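Local atomic coordinates of condensin complex subunit 3 (PDB entry 5OQR), a protein that serves as a regulatory subunit of the condensin complex, which is required to convert interphase chromatin into condensed mitotic chromosomes. Residues Asn641-Ala646 with His704-His709; Ala652-Leu657 with Gly724-Phe729; Ser414-Phe419 with Asn472-Leu477; Glu335-Thr340 with Met375-Gly380; Ile569-Leu574 with Glu602-Pro607. All coordinates share one frame; numbering follows the deposited sequence.

Interaction 1 (Asn641-Ala646 with His704-His709); sequences NQWRIA and HNVHLH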
# COMPACT_ATOMS: atom_id res chain seq x y z
N ASN A 641 5.93 3.37 25.14
CA ASN A 641 5.35 2.28 24.36
C ASN A 641 6.43 1.30 23.92
O ASN A 641 6.21 0.09 23.90
CB ASN A 641 4.60 2.83 23.16
CG ASN A 641 3.31 3.53 23.54
OD1 ASN A 641 2.82 3.37 24.66
ND2 ASN A 641 2.75 4.29 22.61
N GLN A 642 7.60 1.81 23.54
CA GLN A 642 8.71 0.93 23.20
C GLN A 642 9.13 0.10 24.40
O GLN A 642 9.49 -1.08 24.26
CB GLN A 642 9.89 1.75 22.67
CG GLN A 642 9.57 2.53 21.41
CD GLN A 642 10.79 3.16 20.78
OE1 GLN A 642 11.46 3.99 21.38
NE2 GLN A 642 11.09 2.76 19.55
N TRP A 643 9.08 0.69 25.60
CA TRP A 643 9.44 -0.04 26.81
C TRP A 643 8.50 -1.21 27.04
O TRP A 643 8.94 -2.32 27.38
CB TRP A 643 9.44 0.91 28.00
CG TRP A 643 10.02 0.32 29.25
CD1 TRP A 643 9.38 -0.45 30.17
CD2 TRP A 643 11.36 0.48 29.73
NE1 TRP A 643 10.23 -0.79 31.19
CE2 TRP A 643 11.46 -0.23 30.94
CE3 TRP A 643 12.49 1.14 29.25
CZ2 TRP A 643 12.64 -0.30 31.67
CZ3 TRP A 643 13.66 1.08 29.97
CH2 TRP A 643 13.72 0.37 31.18
N ARG A 644 7.19 -0.99 26.86
CA ARG A 644 6.22 -2.06 27.06
C ARG A 644 6.46 -3.21 26.10
O ARG A 644 6.19 -4.37 26.44
CB ARG A 644 4.80 -1.52 26.88
CG ARG A 644 4.41 -0.45 27.88
CD ARG A 644 2.97 -0.02 27.66
NE ARG A 644 2.57 1.07 28.55
CZ ARG A 644 2.54 2.36 28.21
NH1 ARG A 644 2.87 2.75 26.98
NH2 ARG A 644 2.16 3.26 29.10
N ILE A 645 6.95 -2.93 24.89
CA ILE A 645 7.17 -3.98 23.91
C ILE A 645 8.40 -4.80 24.28
O ILE A 645 8.41 -6.03 24.14
CB ILE A 645 7.29 -3.37 22.50
CG1 ILE A 645 6.00 -2.65 22.13
CG2 ILE A 645 7.60 -4.46 21.46
CD1 ILE A 645 6.09 -1.81 20.88
N ALA A 646 9.46 -4.14 24.77
CA ALA A 646 10.63 -4.86 25.23
C ALA A 646 10.33 -5.71 26.45
O ALA A 646 10.99 -6.72 26.69
CB ALA A 646 11.77 -3.88 25.52
N HIS A 704 15.90 5.11 30.84
CA HIS A 704 16.69 3.93 30.54
C HIS A 704 16.49 3.51 29.10
O HIS A 704 15.37 3.57 28.57
CB HIS A 704 16.34 2.80 31.49
CG HIS A 704 16.58 3.12 32.93
ND1 HIS A 704 17.85 3.20 33.47
CD2 HIS A 704 15.72 3.41 33.94
CE1 HIS A 704 17.76 3.52 34.75
NE2 HIS A 704 16.48 3.65 35.06
N ASN A 705 17.58 3.11 28.45
CA ASN A 705 17.52 2.69 27.06
C ASN A 705 16.72 1.39 26.95
O ASN A 705 16.96 0.44 27.69
CB ASN A 705 18.93 2.50 26.52
CG ASN A 705 18.95 2.25 25.03
OD1 ASN A 705 19.00 1.10 24.59
ND2 ASN A 705 18.92 3.32 24.25
N VAL A 706 15.77 1.37 26.02
CA VAL A 706 14.91 0.20 25.86
C VAL A 706 15.72 -1.01 25.42
O VAL A 706 15.46 -2.14 25.85
CB VAL A 706 13.76 0.50 24.87
CG1 VAL A 706 12.86 -0.71 24.69
CG2 VAL A 706 12.95 1.69 25.34
N HIS A 707 16.71 -0.79 24.55
CA HIS A 707 17.49 -1.91 24.05
C HIS A 707 18.42 -2.47 25.12
O HIS A 707 18.60 -3.69 25.21
CB HIS A 707 18.28 -1.48 22.81
CG HIS A 707 17.54 -1.66 21.52
ND1 HIS A 707 18.08 -1.32 20.30
CD2 HIS A 707 16.31 -2.15 21.26
CE1 HIS A 707 17.22 -1.59 19.35
NE2 HIS A 707 16.13 -2.10 19.90
N LEU A 708 19.01 -1.61 25.94
CA LEU A 708 19.78 -2.12 27.06
C LEU A 708 18.87 -2.78 28.09
O LEU A 708 19.28 -3.74 28.75
CB LEU A 708 20.59 -0.99 27.70
CG LEU A 708 21.76 -1.45 28.59
CD1 LEU A 708 22.81 -2.19 27.77
CD2 LEU A 708 22.38 -0.26 29.29
N HIS A 709 17.65 -2.27 28.24
CA HIS A 709 16.66 -2.96 29.06
C HIS A 709 16.29 -4.31 28.45
O HIS A 709 16.07 -5.28 29.17
CB HIS A 709 15.42 -2.09 29.23
CG HIS A 709 14.25 -2.81 29.84
ND1 HIS A 709 13.07 -3.01 29.16
CD2 HIS A 709 14.09 -3.38 31.05
CE1 HIS A 709 12.23 -3.67 29.93
NE2 HIS A 709 12.83 -3.91 31.09

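Interaction 2 (Ala652-Leu657 with Gly724-Phe729); sequences ALLSLL and GKERKF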
# COMPACT_ATOMS: atom_id res chain seq x y z
N ALA A 652 6.90 -13.13 23.85
CA ALA A 652 6.22 -13.18 22.56
C ALA A 652 7.05 -13.93 21.53
O ALA A 652 6.53 -14.76 20.78
CB ALA A 652 5.91 -11.77 22.08
N LEU A 653 8.35 -13.65 21.49
CA LEU A 653 9.21 -14.28 20.48
C LEU A 653 9.39 -15.77 20.77
O LEU A 653 9.45 -16.58 19.84
CB LEU A 653 10.56 -13.57 20.44
CG LEU A 653 11.45 -13.87 19.24
CD1 LEU A 653 10.80 -13.43 17.94
CD2 LEU A 653 12.79 -13.18 19.43
N LEU A 654 9.49 -16.14 22.04
CA LEU A 654 9.59 -17.56 22.38
C LEU A 654 8.32 -18.31 22.00
O LEU A 654 8.39 -19.43 21.48
CB LEU A 654 9.88 -17.72 23.87
CG LEU A 654 11.27 -17.29 24.35
CD1 LEU A 654 11.38 -17.46 25.85
CD2 LEU A 654 12.37 -18.07 23.65
N SER A 655 7.16 -17.71 22.26
CA SER A 655 5.91 -18.35 21.88
C SER A 655 5.84 -18.56 20.37
O SER A 655 5.33 -19.59 19.90
CB SER A 655 4.72 -17.51 22.35
OG SER A 655 4.59 -17.56 23.76
N LEU A 656 6.35 -17.61 19.60
CA LEU A 656 6.35 -17.76 18.15
C LEU A 656 7.29 -18.86 17.69
O LEU A 656 7.00 -19.55 16.70
CB LEU A 656 6.72 -16.43 17.49
CG LEU A 656 5.63 -15.36 17.53
CD1 LEU A 656 6.19 -14.01 17.11
CD2 LEU A 656 4.46 -15.75 16.64
N LEU A 657 8.41 -19.06 18.39
CA LEU A 657 9.32 -20.14 18.03
C LEU A 657 8.64 -21.50 18.15
O LEU A 657 8.74 -22.34 17.25
CB LEU A 657 10.57 -20.09 18.91
CG LEU A 657 11.68 -19.12 18.47
CD1 LEU A 657 12.78 -19.09 19.52
CD2 LEU A 657 12.26 -19.52 17.12
N GLY A 724 19.85 -25.25 22.09
CA GLY A 724 19.63 -25.49 20.68
C GLY A 724 19.53 -24.17 19.96
O GLY A 724 20.12 -23.18 20.41
N LYS A 725 18.79 -24.12 18.85
CA LYS A 725 18.60 -22.85 18.16
C LYS A 725 17.96 -21.81 19.08
O LYS A 725 18.30 -20.63 19.02
CB LYS A 725 17.74 -23.04 16.91
CG LYS A 725 17.49 -21.75 16.12
CD LYS A 725 16.16 -21.78 15.39
CE LYS A 725 15.81 -20.40 14.85
NZ LYS A 725 16.88 -19.85 13.98
N GLU A 726 17.03 -22.25 19.93
CA GLU A 726 16.28 -21.31 20.75
C GLU A 726 17.21 -20.47 21.61
O GLU A 726 17.28 -19.24 21.45
CB GLU A 726 15.28 -22.09 21.62
CG GLU A 726 14.20 -21.24 22.26
CD GLU A 726 13.00 -22.07 22.69
OE1 GLU A 726 12.46 -22.82 21.85
OE2 GLU A 726 12.61 -21.99 23.87
N ARG A 727 17.96 -21.11 22.50
CA ARG A 727 18.92 -20.38 23.32
C ARG A 727 19.98 -19.71 22.45
O ARG A 727 20.40 -18.58 22.73
CB ARG A 727 19.56 -21.32 24.34
CG ARG A 727 20.17 -20.62 25.54
CD ARG A 727 20.68 -21.63 26.56
NE ARG A 727 19.64 -22.05 27.50
CZ ARG A 727 19.71 -23.13 28.27
NH1 ARG A 727 20.76 -23.93 28.20
NH2 ARG A 727 18.72 -23.42 29.10
N LYS A 728 20.42 -20.40 21.40
CA LYS A 728 21.32 -19.77 20.43
C LYS A 728 20.71 -18.51 19.85
O LYS A 728 21.37 -17.47 19.75
CB LYS A 728 21.66 -20.75 19.31
CG LYS A 728 22.96 -21.52 19.48
CD LYS A 728 23.56 -21.92 18.14
CE LYS A 728 24.04 -20.70 17.35
NZ LYS A 728 24.99 -21.05 16.26
N PHE A 729 19.44 -18.59 19.44
CA PHE A 729 18.83 -17.48 18.72
C PHE A 729 18.64 -16.27 19.63
O PHE A 729 18.84 -15.13 19.20
CB PHE A 729 17.49 -17.92 18.13
CG PHE A 729 16.78 -16.83 17.39
CD1 PHE A 729 15.63 -16.27 17.91
CD2 PHE A 729 17.28 -16.35 16.20
CE1 PHE A 729 14.98 -15.25 17.24
CE2 PHE A 729 16.64 -15.33 15.52
CZ PHE A 729 15.49 -14.78 16.05

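Interaction 3 (Ser414-Phe419 with Asn472-Leu477); sequences SSENDF and NITSSL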
# COMPACT_ATOMS: atom_id res chain seq x y z
N SER A 414 -31.24 24.34 13.45
CA SER A 414 -30.49 25.33 14.21
C SER A 414 -29.73 24.71 15.38
O SER A 414 -28.74 25.30 15.83
CB SER A 414 -31.43 26.42 14.73
OG SER A 414 -32.55 25.85 15.39
N SER A 415 -30.16 23.56 15.87
CA SER A 415 -29.51 22.93 17.01
C SER A 415 -29.89 21.45 17.04
O SER A 415 -30.77 21.01 16.31
CB SER A 415 -29.89 23.62 18.32
OG SER A 415 -31.28 23.49 18.57
N GLU A 416 -29.21 20.71 17.91
CA GLU A 416 -29.52 19.29 18.07
C GLU A 416 -30.95 19.09 18.56
O GLU A 416 -31.60 18.11 18.19
CB GLU A 416 -28.55 18.63 19.05
CG GLU A 416 -27.15 18.45 18.52
CD GLU A 416 -26.31 17.56 19.41
OE1 GLU A 416 -26.82 17.11 20.45
OE2 GLU A 416 -25.13 17.31 19.07
N ASN A 417 -31.46 20.01 19.39
CA ASN A 417 -32.80 19.84 19.94
C ASN A 417 -33.85 19.93 18.85
O ASN A 417 -34.76 19.09 18.77
CB ASN A 417 -33.04 20.88 21.03
CG ASN A 417 -34.19 20.51 21.94
OD1 ASN A 417 -35.22 21.19 21.99
ND2 ASN A 417 -34.04 19.40 22.67
N ASP A 418 -33.76 20.95 17.99
CA ASP A 418 -34.68 21.05 16.87
C ASP A 418 -34.55 19.85 15.94
O ASP A 418 -35.53 19.42 15.33
CB ASP A 418 -34.44 22.34 16.09
CG ASP A 418 -34.61 23.58 16.95
OD1 ASP A 418 -34.00 24.62 16.63
OD2 ASP A 418 -35.36 23.51 17.95
N PHE A 419 -33.34 19.30 15.82
CA PHE A 419 -33.13 18.14 14.97
C PHE A 419 -33.80 16.90 15.55
O PHE A 419 -34.40 16.10 14.82
CB PHE A 419 -31.63 17.91 14.76
CG PHE A 419 -31.30 16.59 14.12
CD1 PHE A 419 -30.78 15.55 14.86
CD2 PHE A 419 -31.52 16.40 12.76
CE1 PHE A 419 -30.48 14.35 14.27
CE2 PHE A 419 -31.22 15.19 12.17
CZ PHE A 419 -30.70 14.17 12.92
N ASN A 472 -26.07 11.44 14.80
CA ASN A 472 -25.85 12.85 14.47
C ASN A 472 -25.98 13.77 15.68
O ASN A 472 -26.05 14.99 15.50
CB ASN A 472 -26.81 13.29 13.37
CG ASN A 472 -26.35 12.88 11.99
OD1 ASN A 472 -26.75 11.84 11.47
ND2 ASN A 472 -25.48 13.68 11.40
N ILE A 473 -26.01 13.23 16.89
CA ILE A 473 -25.98 14.04 18.10
C ILE A 473 -24.82 13.57 18.97
O ILE A 473 -24.35 12.43 18.85
CB ILE A 473 -27.31 13.99 18.88
CG1 ILE A 473 -27.71 12.55 19.18
CG2 ILE A 473 -28.40 14.68 18.08
CD1 ILE A 473 -28.80 12.44 20.21
N THR A 474 -24.37 14.46 19.85
CA THR A 474 -23.15 14.24 20.61
C THR A 474 -23.35 14.20 22.12
O THR A 474 -22.48 13.66 22.82
CB THR A 474 -22.11 15.32 20.29
OG1 THR A 474 -22.74 16.61 20.30
CG2 THR A 474 -21.49 15.07 18.92
N SER A 475 -24.44 14.76 22.64
CA SER A 475 -24.68 14.76 24.08
C SER A 475 -26.16 14.51 24.34
O SER A 475 -27.01 14.73 23.48
CB SER A 475 -24.25 16.08 24.73
OG SER A 475 -24.95 17.18 24.17
N SER A 476 -26.45 14.05 25.55
CA SER A 476 -27.82 13.71 25.94
C SER A 476 -28.55 14.87 26.59
O SER A 476 -29.67 14.68 27.08
CB SER A 476 -27.81 12.50 26.88
OG SER A 476 -27.14 12.80 28.10
N LEU A 477 -27.95 16.05 26.61
CA LEU A 477 -28.57 17.19 27.27
C LEU A 477 -29.81 17.63 26.50
O LEU A 477 -29.78 17.77 25.28
CB LEU A 477 -27.57 18.34 27.38
CG LEU A 477 -28.06 19.59 28.10
CD1 LEU A 477 -28.39 19.29 29.56
CD2 LEU A 477 -27.03 20.70 28.00

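Interaction 4 (Glu335-Thr340 with Met375-Gly380); sequences EVVQLT and MVDEIG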
# COMPACT_ATOMS: atom_id res chain seq x y z
N GLU A 335 -27.37 27.85 -6.24
CA GLU A 335 -27.88 28.18 -4.92
C GLU A 335 -28.75 27.03 -4.41
O GLU A 335 -29.25 26.21 -5.18
CB GLU A 335 -28.68 29.48 -4.97
CG GLU A 335 -27.92 30.65 -5.58
CD GLU A 335 -27.29 31.55 -4.54
OE1 GLU A 335 -28.05 32.20 -3.78
OE2 GLU A 335 -26.05 31.61 -4.47
N VAL A 336 -28.92 26.99 -3.09
CA VAL A 336 -29.67 25.89 -2.48
C VAL A 336 -31.08 25.82 -3.04
O VAL A 336 -31.66 24.73 -3.15
CB VAL A 336 -29.68 26.04 -0.95
CG1 VAL A 336 -28.27 25.99 -0.40
CG2 VAL A 336 -30.36 27.33 -0.56
N VAL A 337 -31.66 26.96 -3.40
CA VAL A 337 -33.00 26.97 -3.99
C VAL A 337 -33.02 26.14 -5.26
O VAL A 337 -33.88 25.26 -5.44
CB VAL A 337 -33.47 28.41 -4.25
CG1 VAL A 337 -34.82 28.42 -4.95
CG2 VAL A 337 -33.54 29.19 -2.95
N GLN A 338 -32.08 26.40 -6.17
CA GLN A 338 -31.99 25.61 -7.39
C GLN A 338 -31.60 24.17 -7.07
O GLN A 338 -32.10 23.24 -7.71
CB GLN A 338 -30.96 26.23 -8.34
CG GLN A 338 -31.10 27.73 -8.56
CD GLN A 338 -29.81 28.36 -9.05
OE1 GLN A 338 -29.19 29.15 -8.35
NE2 GLN A 338 -29.40 28.00 -10.26
N LEU A 339 -30.72 23.98 -6.09
CA LEU A 339 -30.29 22.64 -5.72
C LEU A 339 -31.46 21.82 -5.21
O LEU A 339 -31.66 20.67 -5.63
CB LEU A 339 -29.19 22.72 -4.66
CG LEU A 339 -28.57 21.40 -4.22
CD1 LEU A 339 -27.68 20.84 -5.31
CD2 LEU A 339 -27.81 21.58 -2.93
N THR A 340 -32.25 22.39 -4.30
CA THR A 340 -33.46 21.71 -3.84
C THR A 340 -34.35 21.33 -5.01
O THR A 340 -34.92 20.24 -5.05
CB THR A 340 -34.23 22.60 -2.86
OG1 THR A 340 -33.35 23.07 -1.84
CG2 THR A 340 -35.37 21.84 -2.22
N MET A 375 -24.97 27.79 4.24
CA MET A 375 -26.08 28.52 3.63
C MET A 375 -26.58 29.58 4.60
O MET A 375 -27.36 29.28 5.50
CB MET A 375 -27.19 27.56 3.21
CG MET A 375 -27.55 26.46 4.21
SD MET A 375 -28.52 25.17 3.40
CE MET A 375 -27.24 24.35 2.45
N VAL A 376 -26.12 30.81 4.40
CA VAL A 376 -26.70 31.96 5.08
C VAL A 376 -28.07 32.32 4.52
O VAL A 376 -28.80 33.10 5.13
CB VAL A 376 -25.76 33.18 4.98
CG1 VAL A 376 -24.42 32.87 5.61
CG2 VAL A 376 -25.58 33.61 3.52
N ASP A 377 -28.42 31.77 3.35
CA ASP A 377 -29.71 32.03 2.74
C ASP A 377 -30.82 31.34 3.53
O ASP A 377 -31.19 30.20 3.24
CB ASP A 377 -29.72 31.55 1.29
CG ASP A 377 -31.03 31.84 0.59
OD1 ASP A 377 -31.75 32.76 1.02
OD2 ASP A 377 -31.35 31.14 -0.40
N GLU A 378 -31.33 32.03 4.56
CA GLU A 378 -32.44 31.48 5.33
C GLU A 378 -33.54 30.96 4.42
O GLU A 378 -34.06 29.86 4.63
CB GLU A 378 -32.99 32.56 6.27
CG GLU A 378 -32.08 32.87 7.45
CD GLU A 378 -32.17 34.31 7.90
OE1 GLU A 378 -32.28 35.21 7.04
OE2 GLU A 378 -32.13 34.56 9.13
N ILE A 379 -33.89 31.73 3.38
CA ILE A 379 -34.97 31.35 2.48
C ILE A 379 -34.73 29.95 1.94
O ILE A 379 -35.57 29.05 2.07
CB ILE A 379 -35.10 32.37 1.34
CG1 ILE A 379 -35.56 33.73 1.88
CG2 ILE A 379 -36.07 31.88 0.26
CD1 ILE A 379 -34.43 34.69 2.24
N GLY A 380 -33.58 29.75 1.31
CA GLY A 380 -33.26 28.46 0.73
C GLY A 380 -33.01 27.39 1.77
O GLY A 380 -33.27 26.21 1.52

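Interaction 5 (Ile569-Leu574 with Glu602-Pro607); sequences ILFEAL and ELFLKP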
# COMPACT_ATOMS: atom_id res chain seq x y z
N ILE A 569 -13.63 -11.33 25.75
CA ILE A 569 -14.20 -11.40 24.40
C ILE A 569 -13.24 -10.80 23.39
O ILE A 569 -13.20 -11.24 22.23
CB ILE A 569 -15.58 -10.71 24.34
CG1 ILE A 569 -15.45 -9.19 24.56
CG2 ILE A 569 -16.51 -11.30 25.39
CD1 ILE A 569 -16.70 -8.44 24.20
N LEU A 570 -12.44 -9.81 23.79
CA LEU A 570 -11.42 -9.27 22.90
C LEU A 570 -10.35 -10.30 22.60
O LEU A 570 -9.86 -10.38 21.47
CB LEU A 570 -10.80 -8.01 23.51
CG LEU A 570 -11.69 -6.77 23.55
CD1 LEU A 570 -11.06 -5.69 24.41
CD2 LEU A 570 -11.95 -6.24 22.15
N PHE A 571 -9.96 -11.10 23.60
CA PHE A 571 -9.03 -12.20 23.35
C PHE A 571 -9.66 -13.24 22.44
O PHE A 571 -9.06 -13.64 21.43
CB PHE A 571 -8.61 -12.85 24.67
CG PHE A 571 -7.65 -12.03 25.48
CD1 PHE A 571 -6.45 -11.62 24.94
CD2 PHE A 571 -7.95 -11.69 26.78
CE1 PHE A 571 -5.57 -10.87 25.69
CE2 PHE A 571 -7.07 -10.94 27.53
CZ PHE A 571 -5.88 -10.53 26.98
N GLU A 572 -10.86 -13.70 22.79
CA GLU A 572 -11.52 -14.74 22.00
C GLU A 572 -11.68 -14.31 20.55
O GLU A 572 -11.41 -15.08 19.63
CB GLU A 572 -12.87 -15.07 22.63
CG GLU A 572 -13.49 -16.36 22.15
CD GLU A 572 -14.75 -16.71 22.91
OE1 GLU A 572 -15.65 -17.34 22.32
OE2 GLU A 572 -14.84 -16.36 24.10
N ALA A 573 -12.12 -13.06 20.33
CA ALA A 573 -12.28 -12.56 18.97
C ALA A 573 -10.96 -12.62 18.22
O ALA A 573 -10.90 -13.08 17.07
CB ALA A 573 -12.81 -11.13 19.00
N LEU A 574 -9.88 -12.15 18.84
CA LEU A 574 -8.59 -12.09 18.17
C LEU A 574 -8.06 -13.46 17.80
O LEU A 574 -7.25 -13.57 16.87
CB LEU A 574 -7.59 -11.35 19.05
CG LEU A 574 -6.18 -11.14 18.48
CD1 LEU A 574 -6.22 -10.61 17.06
CD2 LEU A 574 -5.42 -10.19 19.38
N GLU A 602 0.10 -3.96 28.44
CA GLU A 602 0.93 -5.12 28.75
C GLU A 602 0.21 -6.42 28.46
O GLU A 602 0.79 -7.36 27.91
CB GLU A 602 1.37 -5.07 30.21
CG GLU A 602 1.76 -3.69 30.73
CD GLU A 602 0.58 -2.88 31.24
OE1 GLU A 602 -0.44 -3.50 31.63
OE2 GLU A 602 0.65 -1.64 31.24
N LEU A 603 -1.07 -6.50 28.84
CA LEU A 603 -1.81 -7.75 28.73
C LEU A 603 -2.12 -8.09 27.28
O LEU A 603 -2.10 -9.27 26.90
CB LEU A 603 -3.10 -7.66 29.55
CG LEU A 603 -3.93 -8.94 29.64
CD1 LEU A 603 -3.22 -10.00 30.47
CD2 LEU A 603 -5.31 -8.64 30.22
N PHE A 604 -2.40 -7.09 26.45
CA PHE A 604 -2.77 -7.33 25.06
C PHE A 604 -1.59 -7.27 24.11
O PHE A 604 -1.63 -7.90 23.05
CB PHE A 604 -3.82 -6.30 24.61
CG PHE A 604 -5.19 -6.55 25.16
CD1 PHE A 604 -5.97 -7.58 24.67
CD2 PHE A 604 -5.70 -5.76 26.17
CE1 PHE A 604 -7.23 -7.82 25.17
CE2 PHE A 604 -6.96 -5.99 26.68
CZ PHE A 604 -7.72 -7.02 26.18
N LEU A 605 -0.53 -6.54 24.47
CA LEU A 605 0.58 -6.34 23.55
C LEU A 605 1.19 -7.66 23.10
O LEU A 605 1.57 -7.82 21.94
CB LEU A 605 1.64 -5.45 24.21
CG LEU A 605 2.36 -4.36 23.43
CD1 LEU A 605 1.52 -3.72 22.35
CD2 LEU A 605 2.81 -3.29 24.43
N LYS A 606 1.27 -8.64 24.02
CA LYS A 606 1.87 -9.92 23.65
C LYS A 606 0.93 -10.75 22.79
O LYS A 606 1.35 -11.20 21.71
CB LYS A 606 2.32 -10.66 24.91
CG LYS A 606 2.99 -12.01 24.66
CD LYS A 606 2.70 -12.98 25.79
CE LYS A 606 3.36 -14.33 25.53
NZ LYS A 606 2.68 -15.42 26.27
N PRO A 607 -0.32 -11.00 23.18
CA PRO A 607 -1.24 -11.69 22.25
C PRO A 607 -1.36 -11.01 20.89
O PRO A 607 -1.54 -11.71 19.88
CB PRO A 607 -2.57 -11.67 23.01
CG PRO A 607 -2.18 -11.62 24.43
CD PRO A 607 -0.94 -10.80 24.50

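Interaction 1 (Asn641-Ala646 with His704-His709)
The indole of Trp-643 and the imidazole of His-709 lie nearly flat against each other, with planes 10° apart and 3.9 Å between the centroids of the six-membered indole ring and the imidazole. This is an offset stack in which the two side chains cross at about a right angle: His-709 ND1 sits above the indole, while Trp-643 CZ2 lies over the centre of the imidazole. Both residues hold CG anti to the backbone N (chi1 -170° in Trp-643), and chi2 then sets the ring orientation. The edge of the indole meets the chain before helix 706-717, with Trp-643 CZ3 3.3 Å from His-704 O and close to His-704 CB as well. Beside the stack, short apolar side chains meet, the CA atoms of Trp-643 and Val-706 being 5.6 Å apart. Val-706 fits its CG1 methyl 3.5 Å from Ala-646 CB, and the same CG1 lies 3.4 Å from Gln-642 O. Gln-642 turns its amide to the carbonyls of Trp-682 and Asp-684. Asn-705, an N-cap residue, starts helix 706-717, within HEAT 9: its OD1 accepts from Leu-708 N at 3.0 Å, in the carbonyl plane on a lone pair, and more weakly from His-707 N. The contact is thus held by ring stacking and apolar packing, with the indole edge facing a carbonyl oxygen; were His-709 protonated, the electron-rich indole would probably favour the stack further.

Interaction 2 (Ala652-Leu657 with Gly724-Phe729)
Leu-653 and Phe-729 each place CG anti to the backbone N (chi1 -166° and 179°), which sends both CG atoms toward the space between helices 639-661 and 725-736. Leu-653 CD2 meets the ring edge 3.7 Å from Phe-729 CE1, the two side chains crossing at about a right angle. Leu-657 takes the other common leucine form, with CG anti to its carbonyl carbon, and its CD1 lies 3.8 Å from Glu-726 CG. Glu-726 also has CG anti to the backbone N, and its extended chain passes Leu-654, whose CD2 is 3.9 Å from the same CG. These helices belong to an alpha-solenoid, and the 724-729 segment falls in HEAT 9. The axes of segments 652-657 and 725-729 run roughly antiparallel, at 150°, with a closest approach of 11.4 Å, a wide spacing that long leucine and phenylalanine side chains can bridge. At the helix start, the positive phi of Gly-724, the N-cap residue, suits an amino acid without a side chain. Glutamate fits the margin of such an interface because its methylenes pack on leucine while its carboxylate reaches back to its own chain, where OE2 receives a weak hydrogen bond from Ser-722 N. Lys-725 meets the leucine with its aliphatic chain, CE lying 4.3 Å from Leu-657 CD2. Phe-729 also touches Ile-672 of helix 669-682, and Leu-653 touches Met-679 of that helix.

Interaction 3 (Ser414-Phe419 with Asn472-Leu477)
The ring of Phe-419 turns its edge to Ile-473, whose CG2 methyl lies near the ring plane 4.1 Å from Phe-419 CD1. Asn-472 CB comes up obliquely beside the ring, 3.9 Å from Phe-419 CE1; the Phe-419 side chain also packs on Ile-406 and Arg-410 of helix 399-412. The second flat group is the carboxylate of Glu-416, whose OE2 is met on its syn side by two donors of one residue. Thr-474 OG1 donates to it at 2.8 Å, 17° out of the carboxylate plane, and Thr-474 N at 3.1 Å, 33° out. The threonine can do both because its OG1 stands between its backbone N and carbonyl carbon (chi1 46°), so hydroxyl and amide reach the same oxygen. Glutamate suits the place: its extended chain spans the gap from the helix start, and its OE1 rests 3.5 Å from Ile-473 CB. Ile-473 supplies hydrocarbon to both Glu-416 and Phe-419. A basic side chain of another protein's chain hydrogen-bonds to Ile-473 O, and an apolar one of that chain packs on Thr-474. In this alpha-solenoid, the linker from helix 457-471 to helix 480-495 is thus pinned to the start of helix 416-434, close to where HEAT 6 ends.

Interaction 4 (Glu335-Thr340 with Met375-Gly380)
Val-336, whose methyls pack on Met-375 and Gly-380, offers a backbone oxygen that is gripped twice. Thr-340 N and Thr-340 OG1 both donate to Val-336 O at 2.7 Å, arriving from opposite faces of its carbonyl plane; threonine suits this spot because its hydroxyl can fold back on its own helix. At the helix start, Glu-335 N donates to Gln-338 OE1 at 3.1 Å from well above the plane of that amide. Across the contact the two branches of Val-336 part: Val-336 CG1 meets Met-375 CE at 3.4 Å, and Val-336 CG2 meets Gly-380 CA at 3.4 Å. Met-375 bends at chi3 (74°), which sets CE against that CG1. Glycine fits at 380 because Val-336 CG2 fills the space over its CA. Asp-377, centre of an inverse gamma turn, sets OD2 3.9 Å from Val-337 CG2. The contact joins the starts of helices 336-348 and 378-394 of the alpha-solenoid, where HEAT 6 begins. The interface is mostly apolar, though valine methyls also rest against a carboxylate oxygen; Glu-335 OE1 and Asp-377 OD2 lie 4.8 Å apart, their repulsion probably eased by the helix dipole where Asp-377 holds the N-cap position.

Interaction 5 (Ile569-Leu574 with Glu602-Pro607)
In the alpha-solenoid, helices 563-574 and 601-613 meet through Phe-571 and Phe-604, and are separated in the chain by helix 580-597. The axes of the two segments are nearly parallel, 7° apart and 11.5 Å from each other, a gap that aromatic rings fill well. The rings form an offset stack with centroids 4.5 Å apart and planes inclined by 24°; Phe-604 CE1 lies over one face of the Phe-571 ring, shifted toward its rim. Leu-603 approaches that ring at its edge, its CG 3.7 Å from Phe-571 CZ. Leu-570 CB lies 3.9 Å from Phe-604 CE1, and Leu-570 packs on Ala-589 and Leu-593 of the intervening helix too. Proline suits its place at the kink of helix 601-613, since it has no N-H to give to the preceding turn and presents a compact apolar ring instead: Pro-607 CG lies 3.7 Å from Phe-571 CE1.

Followed from the N terminus, interaction 4 comes first, closing a loop through helix 356-372. Interaction 3 follows in series, its centre 22 Å away, and joins the start of helix 416-434 to a linker beyond helix 457-471. Interaction 5 then spans helix 580-597. Interactions 1 and 2 lie farthest along the chain and cross: both start on helix 639-661, one reaching helix 706-717 and the other the next helix, 725-736. Helix 601-613 connects this group to interaction 5, as Leu-605 packs on Arg-644 and Ile-645, and Lys-606 on Ala-652 and Ser-655. Interactions 3 and 4 stand well apart from these three, at another part of the solenoid.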